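Local coordinates for protein alpha-1,2-mannosyltransferase (Ktr4), putative (Neosartorya fumigata, PDB 7BOO) that belongs to a family of fungal glycosyltransferases in the GT-A clan, built as a mixed beta sheet flanked by helices, at residues D206-M211 against F283-L288; E194-F199 against N342-Y347; S166-C171 against G308-R313. All coordinates share one frame; numbering follows the deposited sequence.

How the contacts relate
The three contacts show how the chemistry of an interface follows its place in the fold. Contact 1 is fully buried and apolar: helix 207-213 lies against strand 284-287 of the large mixed sheet, with no hydrogen bond between the two segments. Contact 2 is partly buried and governed by backbone bonding, because strand 198-199 forms one border of a separate three-stranded antiparallel sheet, and two waters join in at its rim. Contact 3, also partly buried, sets helix 165-177 against the short helix 308-311 and the loop after it, through a histidine ring met by an arginine methylene and carbonyl oxygens, with phenylalanines alongside. Contacts 1 and 3 lie on opposite sides of the chain's centre. The nearest atoms of contacts 1 and 2 are about 4 Å apart without touching.

Contact 1: residues D206-M211 against F283-L288; sequences DVFRFM and FEIGDL
Ile285 presses its branched side chain against Val207, Phe208 and Met211, three residues of the first turns of helix 207-213. From CB, which points at the helix, the chain divides. The short branch, CG2, settles between two partners, Met211 CG at 4.0 Å and Phe208 CE1 at 4.1 Å, and reaches the aromatic ring obliquely. The long branch leaves through CG1, set anti to the carbonyl carbon (chi1 -60°), and runs on extended to CD1, whose partner is Val207 CG2 at 3.9 Å. One residue thus spans more than a full helical turn. Met211 reaches further: its thioether chain, folded at chi2 and chi3, brings CE to 3.5 Å from Ile285 O and within 4.4 Å of Gly286 CA, and the tip of the side chain packs on the strand backbone.

Asp206 caps the helix start: Asp206 OD1 accepts from Arg209 N at 3.2 Å, from above the carboxylate plane, and more weakly from Phe208 N, while OD2 is held by the hydroxyls of Tyr57 and Tyr100. Trp191, on the neighbouring strand 189-192, also touches Val207 and Phe208. With no polar bond between the two segments, the helix is joined to the sheet here by shape and dispersion, and its buried polar start is satisfied separately by the cap.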
loop_
_atom_site.group_PDB
_atom_site.type_symbol
_atom_site.label_atom_id
_atom_site.label_comp_id
_atom_site.label_asym_id
_atom_site.label_seq_id
_atom_site.Cartn_x
_atom_site.Cartn_y
_atom_site.Cartn_z
ATOM N N ASP A 206 7.431 6.811 -16.996
ATOM C CA ASP A 206 7.478 7.479 -15.712
ATOM C C ASP A 206 6.121 7.279 -15.005
ATOM O O ASP A 206 5.126 7.916 -15.359
ATOM C CB ASP A 206 7.807 8.969 -15.904
ATOM C CG ASP A 206 8.004 9.714 -14.592
ATOM O OD1 ASP A 206 7.481 9.258 -13.546
ATOM O OD2 ASP A 206 8.674 10.781 -14.598
ATOM N N VAL A 207 6.098 6.405 -14.000
ATOM C CA VAL A 207 4.832 6.046 -13.325
ATOM C C VAL A 207 4.254 7.223 -12.573
ATOM O O VAL A 207 3.046 7.353 -12.480
ATOM C CB VAL A 207 4.954 4.822 -12.378
ATOM C CG1 VAL A 207 5.428 3.602 -13.142
ATOM C CG2 VAL A 207 5.841 5.108 -11.178
ATOM N N PHE A 208 5.117 8.089 -12.053
ATOM C CA PHE A 208 4.660 9.253 -11.323
ATOM C C PHE A 208 3.935 10.245 -12.220
ATOM O O PHE A 208 2.878 10.765 -11.852
ATOM C CB PHE A 208 5.822 9.934 -10.605
ATOM C CG PHE A 208 6.355 9.161 -9.429
ATOM C CD1 PHE A 208 5.506 8.741 -8.396
ATOM C CD2 PHE A 208 7.712 8.906 -9.314
ATOM C CE1 PHE A 208 6.011 8.064 -7.290
ATOM C CE2 PHE A 208 8.221 8.232 -8.207
ATOM C CZ PHE A 208 7.365 7.809 -7.193
ATOM N N ARG A 209 4.488 10.500 -13.398
ATOM C CA ARG A 209 3.850 11.408 -14.351
ATOM C C ARG A 209 2.668 10.752 -15.058
ATOM O O ARG A 209 1.724 11.434 -15.461
ATOM C CB ARG A 209 4.879 11.975 -15.328
ATOM C CG ARG A 209 5.901 12.836 -14.612
ATOM C CD ARG A 209 6.785 13.599 -15.577
ATOM N NE ARG A 209 6.064 14.666 -16.280
ATOM C CZ ARG A 209 6.604 15.483 -17.196
ATOM N NH1 ARG A 209 7.881 15.367 -17.542
ATOM N NH2 ARG A 209 5.853 16.418 -17.768
ATOM N N PHE A 210 2.694 9.429 -15.188
ATOM C CA PHE A 210 1.478 8.685 -15.561
ATOM C C PHE A 210 0.326 9.043 -14.615
ATOM O O PHE A 210 -0.758 9.413 -15.072
ATOM C CB PHE A 210 1.733 7.172 -15.598
ATOM C CG PHE A 210 0.481 6.347 -15.648
ATOM C CD1 PHE A 210 -0.185 6.154 -16.842
ATOM C CD2 PHE A 210 -0.044 5.784 -14.493
ATOM C CE1 PHE A 210 -1.345 5.394 -16.897
ATOM C CE2 PHE A 210 -1.203 5.022 -14.540
ATOM C CZ PHE A 210 -1.855 4.832 -15.742
ATOM N N MET A 211 0.586 9.002 -13.314
ATOM C CA MET A 211 -0.433 9.349 -12.305
ATOM C C MET A 211 -0.847 10.817 -12.436
ATOM O O MET A 211 -2.026 11.142 -12.459
ATOM C CB MET A 211 0.093 9.155 -10.878
ATOM C CG MET A 211 0.581 7.762 -10.528
ATOM S SD MET A 211 -0.761 6.665 -10.126
ATOM C CE MET A 211 -1.249 7.309 -8.530
ATOM N N PHE A 283 3.022 -2.220 -1.136
ATOM C CA PHE A 283 3.192 -1.478 -2.393
ATOM C C PHE A 283 2.122 -0.399 -2.469
ATOM O O PHE A 283 0.938 -0.719 -2.353
ATOM C CB PHE A 283 3.016 -2.401 -3.609
ATOM C CG PHE A 283 2.986 -1.671 -4.935
ATOM C CD1 PHE A 283 1.823 -1.058 -5.393
ATOM C CD2 PHE A 283 4.128 -1.595 -5.722
ATOM C CE1 PHE A 283 1.801 -0.368 -6.594
ATOM C CE2 PHE A 283 4.112 -0.914 -6.928
ATOM C CZ PHE A 283 2.951 -0.299 -7.362
ATOM N N GLU A 284 2.524 0.854 -2.693
ATOM C CA GLU A 284 1.591 1.941 -3.028
ATOM C C GLU A 284 2.292 2.959 -3.893
ATOM O O GLU A 284 3.446 3.274 -3.634
ATOM C CB GLU A 284 1.106 2.695 -1.788
ATOM C CG GLU A 284 0.372 1.871 -0.764
ATOM C CD GLU A 284 -0.264 2.711 0.331
ATOM O OE1 GLU A 284 -1.386 2.339 0.770
ATOM O OE2 GLU A 284 0.338 3.731 0.755
ATOM N N ILE A 285 1.588 3.464 -4.900
ATOM C CA ILE A 285 1.964 4.708 -5.570
ATOM C C ILE A 285 0.770 5.637 -5.364
ATOM O O ILE A 285 -0.332 5.328 -5.796
ATOM C CB ILE A 285 2.275 4.482 -7.052
ATOM C CG1 ILE A 285 3.451 3.496 -7.182
ATOM C CG2 ILE A 285 2.621 5.814 -7.724
ATOM C CD1 ILE A 285 3.796 3.083 -8.604
ATOM N N GLY A 286 0.978 6.763 -4.684
ATOM C CA GLY A 286 -0.149 7.573 -4.241
ATOM C C GLY A 286 0.057 9.071 -4.307
ATOM O O GLY A 286 1.182 9.536 -4.320
ATOM N N ASP A 287 -1.067 9.788 -4.307
ATOM C CA ASP A 287 -1.136 11.242 -4.235
ATOM C C ASP A 287 -1.193 11.644 -2.759
ATOM O O ASP A 287 -2.212 11.436 -2.080
ATOM C CB ASP A 287 -2.385 11.693 -4.994
ATOM C CG ASP A 287 -2.548 13.210 -5.067
ATOM O OD1 ASP A 287 -1.876 13.971 -4.335
ATOM O OD2 ASP A 287 -3.393 13.628 -5.876
ATOM N N LEU A 288 -0.097 12.201 -2.254
ATOM C CA LEU A 288 -0.031 12.660 -0.862
ATOM C C LEU A 288 -1.138 13.657 -0.531
ATOM O O LEU A 288 -1.637 13.669 0.606
ATOM C CB LEU A 288 1.324 13.291 -0.542
ATOM C CG LEU A 288 2.546 12.374 -0.600
ATOM C CD1 LEU A 288 3.841 13.166 -0.767
ATOM C CD2 LEU A 288 2.606 11.485 0.636
#

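Contact 2: residues E194-F199 against N342-Y347; sequences EPKVQF and NHIPYY
Gln198 and Asn342 form an antiparallel hydrogen-bonded pair: Gln198 N donates to Asn342 O at 3.0 Å, nearly straight (164°) and in the carbonyl plane, and Asn342 N returns the bond to Gln198 O at 3.0 Å. Their side chains lie side by side on the same face of the sheet. Asn342 ND2 gives a weak, bent bond (2.9 Å, 128°) to Gln198 OE1, with the amide planes 74° apart. A water also donates to Gln198 OE1 and ties it to Tyr347 OH, while Asn342 OD1 sits 3.3 Å above the Tyr347 ring, toward its rim.

Further along, Val197 CG1 meets the edge of the His343 imidazole at CD2 (3.6 Å), and Glu194 CB approaches near the same ring plane; the Glu194 carboxylate itself pairs with Arg192. His343 ND1 donates to Ile344 O, which helps orient the ring beside the type VI turn of the hairpin, where cis-Pro345 follows Ile344. A second water links Lys196 O to Ile344 N where direct pairing has ended. The chemistry is that of a short sheet border: two firm backbone bonds set the register, and weaker amide and water-borne links extend it into solvent-accessible ground.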
loop_
_atom_site.group_PDB
_atom_site.type_symbol
_atom_site.label_atom_id
_atom_site.label_comp_id
_atom_site.label_asym_id
_atom_site.label_seq_id
_atom_site.Cartn_x
_atom_site.Cartn_y
_atom_site.Cartn_z
ATOM N N GLU A 194 8.733 -1.527 0.526
ATOM C CA GLU A 194 9.052 -2.280 1.741
ATOM C C GLU A 194 10.376 -2.989 1.573
ATOM O O GLU A 194 10.712 -3.409 0.457
ATOM C CB GLU A 194 7.994 -3.338 2.084
ATOM C CG GLU A 194 6.686 -2.819 2.660
ATOM C CD GLU A 194 6.831 -1.925 3.865
ATOM O OE1 GLU A 194 7.641 -2.253 4.747
ATOM O OE2 GLU A 194 6.108 -0.905 3.934
ATOM N N PRO A 195 11.107 -3.179 2.690
ATOM C CA PRO A 195 12.447 -3.710 2.651
ATOM C C PRO A 195 12.633 -4.990 1.905
ATOM O O PRO A 195 13.604 -5.078 1.177
ATOM C CB PRO A 195 12.787 -3.924 4.128
ATOM C CG PRO A 195 12.031 -2.851 4.811
ATOM C CD PRO A 195 10.740 -2.761 4.063
ATOM N N LYS A 196 11.757 -5.981 2.059
ATOM C CA LYS A 196 12.023 -7.274 1.410
ATOM C C LYS A 196 10.941 -7.587 0.379
ATOM O O LYS A 196 9.929 -8.208 0.694
ATOM C CB LYS A 196 12.098 -8.383 2.463
ATOM C CG LYS A 196 12.652 -9.693 1.943
ATOM C CD LYS A 196 12.582 -10.760 3.022
ATOM C CE LYS A 196 13.000 -12.104 2.463
ATOM N NZ LYS A 196 12.770 -13.178 3.464
ATOM N N VAL A 197 11.132 -7.106 -0.839
ATOM C CA VAL A 197 10.192 -7.355 -1.928
ATOM C C VAL A 197 10.972 -7.559 -3.199
ATOM O O VAL A 197 12.150 -7.213 -3.256
ATOM C CB VAL A 197 9.176 -6.194 -2.106
ATOM C CG1 VAL A 197 8.397 -5.967 -0.827
ATOM C CG2 VAL A 197 9.857 -4.908 -2.536
ATOM N N GLN A 198 10.316 -8.118 -4.214
ATOM C CA GLN A 198 10.902 -8.275 -5.533
ATOM C C GLN A 198 10.086 -7.515 -6.570
ATOM O O GLN A 198 8.862 -7.414 -6.465
ATOM C CB GLN A 198 10.954 -9.752 -5.946
ATOM C CG GLN A 198 11.585 -10.692 -4.926
ATOM C CD GLN A 198 11.696 -12.098 -5.479
ATOM O OE1 GLN A 198 10.865 -12.971 -5.189
ATOM N NE2 GLN A 198 12.667 -12.306 -6.335
ATOM N N PHE A 199 10.785 -6.995 -7.572
ATOM C CA PHE A 199 10.181 -6.465 -8.789
ATOM C C PHE A 199 10.729 -7.273 -9.948
ATOM O O PHE A 199 11.939 -7.503 -10.025
ATOM C CB PHE A 199 10.498 -4.984 -8.978
ATOM C CG PHE A 199 9.944 -4.107 -7.896
ATOM C CD1 PHE A 199 8.649 -3.609 -7.981
ATOM C CD2 PHE A 199 10.708 -3.775 -6.793
ATOM C CE1 PHE A 199 8.126 -2.798 -6.984
ATOM C CE2 PHE A 199 10.187 -2.961 -5.789
ATOM C CZ PHE A 199 8.893 -2.469 -5.891
ATOM N N ASN A 342 6.347 -9.002 -5.817
ATOM C CA ASN A 342 6.201 -10.036 -4.793
ATOM C C ASN A 342 6.568 -9.480 -3.433
ATOM O O ASN A 342 7.623 -8.875 -3.276
ATOM C CB ASN A 342 7.082 -11.240 -5.115
ATOM C CG ASN A 342 7.235 -12.221 -3.943
ATOM O OD1 ASN A 342 6.252 -12.758 -3.375
ATOM N ND2 ASN A 342 8.461 -12.493 -3.607
ATOM N N HIS A 343 5.672 -9.664 -2.468
ATOM C CA HIS A 343 6.003 -9.578 -1.042
ATOM C C HIS A 343 5.461 -10.888 -0.504
ATOM O O HIS A 343 4.305 -11.215 -0.753
ATOM C CB HIS A 343 5.315 -8.377 -0.392
ATOM C CG HIS A 343 5.593 -8.214 1.078
ATOM N ND1 HIS A 343 4.999 -9.000 2.043
ATOM C CD2 HIS A 343 6.367 -7.330 1.749
ATOM C CE1 HIS A 343 5.410 -8.622 3.241
ATOM N NE2 HIS A 343 6.234 -7.604 3.090
ATOM N N ILE A 344 6.295 -11.649 0.197
ATOM C CA ILE A 344 5.947 -13.019 0.589
ATOM C C ILE A 344 4.579 -12.991 1.287
ATOM O O ILE A 344 4.381 -12.142 2.141
ATOM C CB ILE A 344 7.035 -13.632 1.516
ATOM C CG1 ILE A 344 8.326 -13.867 0.720
ATOM C CG2 ILE A 344 6.581 -14.973 2.110
ATOM C CD1 ILE A 344 9.569 -14.044 1.568
ATOM N N PRO A 345 3.622 -13.860 0.947
ATOM C CA PRO A 345 3.734 -14.965 -0.005
ATOM C C PRO A 345 2.985 -14.724 -1.333
ATOM O O PRO A 345 2.675 -15.689 -2.032
ATOM C CB PRO A 345 3.050 -16.099 0.770
ATOM C CG PRO A 345 1.922 -15.398 1.451
ATOM C CD PRO A 345 2.476 -14.058 1.860
ATOM N N TYR A 346 2.686 -13.465 -1.668
ATOM C CA TYR A 346 1.795 -13.159 -2.797
ATOM C C TYR A 346 2.476 -12.422 -3.938
ATOM O O TYR A 346 3.516 -11.773 -3.751
ATOM C CB TYR A 346 0.568 -12.370 -2.330
ATOM C CG TYR A 346 -0.208 -13.075 -1.234
ATOM C CD1 TYR A 346 -0.804 -14.320 -1.458
ATOM C CD2 TYR A 346 -0.308 -12.519 0.035
ATOM C CE1 TYR A 346 -1.500 -14.971 -0.447
ATOM C CE2 TYR A 346 -1.011 -13.157 1.049
ATOM C CZ TYR A 346 -1.598 -14.379 0.809
ATOM O OH TYR A 346 -2.271 -14.996 1.832
ATOM N N TYR A 347 1.852 -12.511 -5.112
ATOM C CA TYR A 347 2.440 -12.023 -6.359
ATOM C C TYR A 347 1.432 -11.257 -7.206
ATOM O O TYR A 347 0.239 -11.548 -7.192
ATOM C CB TYR A 347 2.936 -13.197 -7.214
ATOM C CG TYR A 347 4.037 -13.992 -6.582
ATOM C CD1 TYR A 347 3.765 -14.917 -5.573
ATOM C CD2 TYR A 347 5.354 -13.830 -6.990
ATOM C CE1 TYR A 347 4.781 -15.641 -4.980
ATOM C CE2 TYR A 347 6.377 -14.547 -6.406
ATOM C CZ TYR A 347 6.085 -15.454 -5.405
ATOM O OH TYR A 347 7.108 -16.159 -4.820
HETATM O O HOH W 1 8.838 -10.531 0.995
HETATM O O HOH W 2 9.670 -15.685 -5.847
#

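Contact 3: residues S166-C171 against G308-R313; sequences SYHQMC and GFFYER
Helix 165-177 packs against the short, weakly bonded helix 308-311 and the loop after it, and His168 is the residue that reaches across. Its CG stands anti to the carbonyl carbon (chi1 -65°), which sends the imidazole toward the 308-313 backbone. There the ring is met from two directions. Arg313 CG lies over one face in a CH-pi contact, 3.9 Å from the ring centroid, while Glu312 O lies in the ring plane at the edge, 3.1 Å from NE2. Chi1 of Arg313 (-156°) sets CG over the ring; beyond it the chain bends at chi2 and chi3, and the guanidinium plane stands 81° from the imidazole. The rotation of His168 is further constrained by a bond from ND1 to Lys164 O, one turn back, and by the edge-to-face ring of Phe147.

Phe310 takes the flank: its CD1 rests 3.8 Å from His168 CB, and Gln169 CG comes to the ring edge at CE1 (4.3 Å). Phe309 reaches the other way along helix 165-177, placing CE1 4.1 Å from Cys171 O. The result is a helix packed on a short helix and its following loop within the GT-A family region, with one imidazole set between an arginine methylene and the carbonyl edge of the turn that ends the short helix.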
loop_
_atom_site.group_PDB
_atom_site.type_symbol
_atom_site.label_atom_id
_atom_site.label_comp_id
_atom_site.label_asym_id
_atom_site.label_seq_id
_atom_site.Cartn_x
_atom_site.Cartn_y
_atom_site.Cartn_z
ATOM N N SER A 166 5.331 -1.729 18.452
ATOM C CA SER A 166 5.899 -1.171 17.228
ATOM C C SER A 166 5.086 -1.487 15.967
ATOM O O SER A 166 5.078 -0.672 15.043
ATOM C CB SER A 166 7.357 -1.607 17.064
ATOM O OG SER A 166 7.455 -3.002 16.910
ATOM N N TYR A 167 4.389 -2.632 15.931
ATOM C CA TYR A 167 3.517 -2.958 14.791
ATOM C C TYR A 167 2.397 -1.941 14.700
ATOM O O TYR A 167 2.080 -1.443 13.614
ATOM C CB TYR A 167 2.890 -4.362 14.902
ATOM C CG TYR A 167 3.847 -5.534 15.017
ATOM C CD1 TYR A 167 5.155 -5.479 14.508
ATOM C CD2 TYR A 167 3.422 -6.733 15.600
ATOM C CE1 TYR A 167 6.009 -6.575 14.603
ATOM C CE2 TYR A 167 4.267 -7.825 15.696
ATOM C CZ TYR A 167 5.559 -7.739 15.206
ATOM O OH TYR A 167 6.392 -8.825 15.312
ATOM N N HIS A 168 1.822 -1.614 15.854
ATOM C CA HIS A 168 0.729 -0.642 15.929
ATOM C C HIS A 168 1.201 0.758 15.550
ATOM O O HIS A 168 0.482 1.500 14.880
ATOM C CB HIS A 168 0.130 -0.592 17.334
ATOM C CG HIS A 168 -0.553 -1.855 17.753
ATOM N ND1 HIS A 168 0.136 -2.954 18.216
ATOM C CD2 HIS A 168 -1.860 -2.189 17.805
ATOM C CE1 HIS A 168 -0.720 -3.909 18.522
ATOM N NE2 HIS A 168 -1.936 -3.472 18.280
ATOM N N GLN A 169 2.399 1.115 16.003
ATOM C CA GLN A 169 2.982 2.432 15.679
ATOM C C GLN A 169 3.253 2.571 14.177
ATOM O O GLN A 169 3.028 3.637 13.604
ATOM C CB GLN A 169 4.263 2.658 16.472
ATOM C CG GLN A 169 4.009 2.824 17.960
ATOM C CD GLN A 169 5.289 2.785 18.761
ATOM O OE1 GLN A 169 5.925 1.737 18.859
ATOM N NE2 GLN A 169 5.685 3.930 19.333
ATOM N N MET A 170 3.731 1.492 13.561
ATOM C CA MET A 170 3.939 1.435 12.098
ATOM C C MET A 170 2.635 1.637 11.346
ATOM O O MET A 170 2.583 2.422 10.417
ATOM C CB MET A 170 4.591 0.107 11.661
ATOM C CG MET A 170 6.052 -0.052 12.066
ATOM S SD MET A 170 6.745 -1.729 11.879
ATOM C CE MET A 170 6.702 -1.925 10.097
ATOM N N CYS A 171 1.588 0.922 11.754
ATOM C CA CYS A 171 0.270 1.049 11.127
ATOM C C CYS A 171 -0.315 2.453 11.251
ATOM O O CYS A 171 -0.883 2.997 10.307
ATOM C CB CYS A 171 -0.704 0.030 11.734
ATOM S SG CYS A 171 -0.360 -1.672 11.211
ATOM N N GLY A 308 -8.503 2.357 18.129
ATOM C CA GLY A 308 -8.362 1.055 17.499
ATOM C C GLY A 308 -7.042 0.745 16.828
ATOM O O GLY A 308 -6.756 -0.431 16.580
ATOM N N PHE A 309 -6.219 1.765 16.561
ATOM C CA PHE A 309 -4.823 1.521 16.179
ATOM C C PHE A 309 -4.040 0.809 17.272
ATOM O O PHE A 309 -3.092 0.097 16.970
ATOM C CB PHE A 309 -4.087 2.810 15.780
ATOM C CG PHE A 309 -4.501 3.342 14.437
ATOM C CD1 PHE A 309 -4.248 2.602 13.284
ATOM C CD2 PHE A 309 -5.159 4.565 14.319
ATOM C CE1 PHE A 309 -4.640 3.076 12.038
ATOM C CE2 PHE A 309 -5.558 5.037 13.071
ATOM C CZ PHE A 309 -5.312 4.288 11.936
ATOM N N PHE A 310 -4.436 1.005 18.530
ATOM C CA PHE A 310 -3.758 0.383 19.664
ATOM C C PHE A 310 -4.573 -0.691 20.359
ATOM O O PHE A 310 -4.018 -1.737 20.676
ATOM C CB PHE A 310 -3.317 1.469 20.652
ATOM C CG PHE A 310 -2.303 2.384 20.065
ATOM C CD1 PHE A 310 -0.981 1.979 19.971
ATOM C CD2 PHE A 310 -2.681 3.589 19.501
ATOM C CE1 PHE A 310 -0.035 2.794 19.369
ATOM C CE2 PHE A 310 -1.735 4.409 18.902
ATOM C CZ PHE A 310 -0.419 4.003 18.826
ATOM N N TYR A 311 -5.861 -0.455 20.590
ATOM C CA TYR A 311 -6.714 -1.464 21.265
ATOM C C TYR A 311 -7.130 -2.603 20.344
ATOM O O TYR A 311 -7.524 -3.681 20.807
ATOM C CB TYR A 311 -7.948 -0.814 21.877
ATOM C CG TYR A 311 -7.637 0.351 22.806
ATOM C CD1 TYR A 311 -6.573 0.294 23.711
ATOM C CD2 TYR A 311 -8.431 1.506 22.790
ATOM C CE1 TYR A 311 -6.294 1.361 24.559
ATOM C CE2 TYR A 311 -8.161 2.573 23.632
ATOM C CZ TYR A 311 -7.097 2.496 24.513
ATOM O OH TYR A 311 -6.840 3.555 25.343
ATOM N N GLU A 312 -7.069 -2.349 19.041
ATOM C CA GLU A 312 -7.155 -3.408 18.035
ATOM C C GLU A 312 -5.846 -3.314 17.249
ATOM O O GLU A 312 -4.898 -2.714 17.762
ATOM C CB GLU A 312 -8.436 -3.233 17.211
ATOM C CG GLU A 312 -9.676 -3.531 18.053
ATOM C CD GLU A 312 -10.995 -3.193 17.385
ATOM O OE1 GLU A 312 -11.128 -3.235 16.125
ATOM O OE2 GLU A 312 -11.947 -2.922 18.139
ATOM N N ARG A 313 -5.751 -3.895 16.052
ATOM C CA ARG A 313 -4.536 -3.741 15.251
ATOM C C ARG A 313 -4.927 -3.273 13.863
ATOM O O ARG A 313 -4.660 -3.930 12.858
ATOM C CB ARG A 313 -3.704 -5.034 15.225
ATOM C CG ARG A 313 -2.219 -4.801 14.926
ATOM C CD ARG A 313 -1.659 -5.723 13.848
ATOM N NE ARG A 313 -2.398 -5.607 12.592
ATOM C CZ ARG A 313 -2.244 -6.398 11.534
ATOM N NH1 ARG A 313 -1.364 -7.396 11.541
ATOM N NH2 ARG A 313 -2.988 -6.192 10.455
#